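Local atomic coordinates of probable tRNA pseudouridine synthase D (Methanosarcina mazei, PDB entry 1Z2Z), a protein that probably converts uridine-13 of transfer RNAs into pseudouridine, as a member of the TruD family of pseudouridine synthases. Residues V181-G186 / Q274-N279. Residues are numbered along the deposited sequence; the frame is centred on the assembly and turned at random.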
loop_
_atom_site.group_PDB
_atom_site.type_symbol
_atom_site.label_atom_id
_atom_site.label_comp_id
_atom_site.label_asym_id
_atom_site.label_seq_id
_atom_site.Cartn_x
_atom_site.Cartn_y
_atom_site.Cartn_z
ATOM N N VAL A 181 11.467 2.117 -6.820
ATOM C CA VAL A 181 12.364 1.425 -7.742
ATOM C C VAL A 181 12.300 -0.094 -7.615
ATOM O O VAL A 181 12.899 -0.820 -8.408
ATOM C CB VAL A 181 13.825 1.859 -7.520
ATOM C CG1 VAL A 181 14.055 3.218 -8.109
ATOM C CG2 VAL A 181 14.133 1.869 -6.042
ATOM N N THR A 182 11.576 -0.581 -6.618
ATOM C CA THR A 182 11.484 -2.016 -6.425
ATOM C C THR A 182 11.187 -2.727 -7.745
ATOM O O THR A 182 12.042 -3.447 -8.265
ATOM C CB THR A 182 10.423 -2.346 -5.373
ATOM O OG1 THR A 182 9.160 -1.789 -5.759
ATOM C CG2 THR A 182 10.836 -1.752 -4.038
ATOM N N HIS A 183 9.998 -2.491 -8.296
ATOM C CA HIS A 183 9.581 -3.090 -9.563
ATOM C C HIS A 183 10.621 -2.902 -10.652
ATOM O O HIS A 183 10.775 -3.746 -11.534
ATOM C CB HIS A 183 8.241 -2.495 -10.024
ATOM C CG HIS A 183 8.307 -1.044 -10.408
ATOM N ND1 HIS A 183 8.365 -0.623 -11.719
ATOM C CD2 HIS A 183 8.261 0.081 -9.656
ATOM C CE1 HIS A 183 8.345 0.698 -11.759
ATOM N NE2 HIS A 183 8.282 1.149 -10.520
ATOM N N LEU A 184 11.338 -1.791 -10.593
ATOM C CA LEU A 184 12.364 -1.515 -11.587
ATOM C C LEU A 184 13.549 -2.444 -11.386
ATOM O O LEU A 184 14.258 -2.770 -12.334
ATOM C CB LEU A 184 12.823 -0.061 -11.477
ATOM C CG LEU A 184 11.743 1.001 -11.725
ATOM C CD1 LEU A 184 12.291 2.370 -11.357
ATOM C CD2 LEU A 184 11.306 0.962 -13.182
ATOM N N VAL A 185 13.759 -2.874 -10.148
ATOM C CA VAL A 185 14.867 -3.760 -9.836
ATOM C C VAL A 185 14.468 -5.213 -10.076
ATOM O O VAL A 185 15.255 -6.008 -10.591
ATOM C CB VAL A 185 15.309 -3.572 -8.372
ATOM C CG1 VAL A 185 16.457 -4.509 -8.037
ATOM C CG2 VAL A 185 15.726 -2.129 -8.151
ATOM N N GLY A 186 13.234 -5.544 -9.709
ATOM C CA GLY A 186 12.740 -6.893 -9.891
ATOM C C GLY A 186 12.650 -7.262 -11.360
ATOM O O GLY A 186 12.666 -8.439 -11.723
ATOM N N GLN A 274 6.132 -7.996 -9.708
ATOM C CA GLN A 274 4.928 -8.808 -9.771
ATOM C C GLN A 274 3.726 -7.916 -9.597
ATOM O O GLN A 274 2.727 -8.032 -10.314
ATOM C CB GLN A 274 4.930 -9.860 -8.671
ATOM C CG GLN A 274 5.725 -11.082 -9.031
ATOM C CD GLN A 274 5.683 -12.131 -7.958
ATOM O OE1 GLN A 274 6.187 -13.231 -8.150
ATOM N NE2 GLN A 274 5.085 -11.800 -6.816
ATOM N N SER A 275 3.821 -7.023 -8.620
ATOM C CA SER A 275 2.736 -6.094 -8.360
ATOM C C SER A 275 2.544 -5.248 -9.615
ATOM O O SER A 275 1.424 -4.903 -9.977
ATOM C CB SER A 275 3.085 -5.241 -7.142
ATOM O OG SER A 275 3.224 -6.080 -6.008
ATOM N N TYR A 276 3.645 -4.940 -10.288
ATOM C CA TYR A 276 3.591 -4.159 -11.507
ATOM C C TYR A 276 2.715 -4.868 -12.535
ATOM O O TYR A 276 1.705 -4.330 -13.008
ATOM C CB TYR A 276 4.993 -4.002 -12.060
ATOM C CG TYR A 276 5.045 -3.413 -13.438
ATOM C CD1 TYR A 276 4.720 -2.077 -13.664
ATOM C CD2 TYR A 276 5.455 -4.184 -14.523
ATOM C CE1 TYR A 276 4.813 -1.528 -14.940
ATOM C CE2 TYR A 276 5.548 -3.643 -15.798
ATOM C CZ TYR A 276 5.229 -2.321 -16.000
ATOM O OH TYR A 276 5.336 -1.801 -17.269
ATOM N N ILE A 277 3.118 -6.092 -12.873
ATOM C CA ILE A 277 2.396 -6.898 -13.844
ATOM C C ILE A 277 0.942 -7.051 -13.417
ATOM O O ILE A 277 0.017 -6.971 -14.236
ATOM C CB ILE A 277 3.065 -8.273 -13.991
ATOM C CG1 ILE A 277 4.463 -8.078 -14.607
ATOM C CG2 ILE A 277 2.183 -9.193 -14.828
ATOM C CD1 ILE A 277 5.429 -9.262 -14.481
ATOM N N TYR A 278 0.741 -7.237 -12.124
ATOM C CA TYR A 278 -0.601 -7.382 -11.615
ATOM C C TYR A 278 -1.467 -6.138 -11.916
ATOM O O TYR A 278 -2.646 -6.260 -12.253
ATOM C CB TYR A 278 -0.542 -7.685 -10.117
ATOM C CG TYR A 278 -1.846 -7.476 -9.423
ATOM C CD1 TYR A 278 -2.262 -6.209 -9.059
ATOM C CD2 TYR A 278 -2.673 -8.543 -9.131
ATOM C CE1 TYR A 278 -3.467 -6.007 -8.418
ATOM C CE2 TYR A 278 -3.881 -8.356 -8.486
ATOM C CZ TYR A 278 -4.270 -7.083 -8.130
ATOM O OH TYR A 278 -5.457 -6.898 -7.457
ATOM N N ASN A 279 -0.885 -4.947 -11.806
ATOM C CA ASN A 279 -1.625 -3.711 -12.082
ATOM C C ASN A 279 -2.071 -3.676 -13.528
ATOM O O ASN A 279 -3.244 -3.471 -13.828
ATOM C CB ASN A 279 -0.745 -2.486 -11.809
ATOM C CG ASN A 279 -0.680 -2.130 -10.343
ATOM O OD1 ASN A 279 0.367 -1.716 -9.843
ATOM N ND2 ASN A 279 -1.800 -2.270 -9.647
#
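His-183 and Tyr-276 make the contact between the first turn of helix 182-191 and the middle of helix 263-287. Its aliphatic part is a meeting of beta carbons: His-183 CB and Tyr-276 CB lie 4.1 Å apart, and both side chains leave their backbones toward the opposite helix. The backbones themselves stay farther off, with 6.4 Å between His-183 CA and Tyr-276 CA, and the two segments bury just 78 Å² of surface, so this is a light touch between helices.

The aromatic part is looser still. The imidazole and phenol planes are only 16° from parallel, yet the ring centroids are 5.8 Å apart and the rings are slid so far past each other that they hardly overlap; a true offset stack is not reached. His-183 carries CG between its backbone N and carbonyl carbon (chi1 67°), whereas the phenol of Tyr-276 swings opposite its own N (chi1 170°); from adjacent beta carbons the rings thus set off in diverging directions, which separates their centroids.

Helices 182-191 and 263-287, far apart in sequence, meet here within the mainly helical TRUD region; the 87 residues between the segments contain no strand, and the large mixed sheet draws its strands from residues 33-142 and 398-417. The predicted nucleophile Asp-86 lies away from the contact.

Around the histidine, Leu-184 CG lies above one face of the imidazole, toward its rim, and the Phe-175 ring meets the imidazole nearly perpendicularly. Thr-182 OG1 hydrogen-bonds to Phe-175 O, tying that phenylalanine to the helix start.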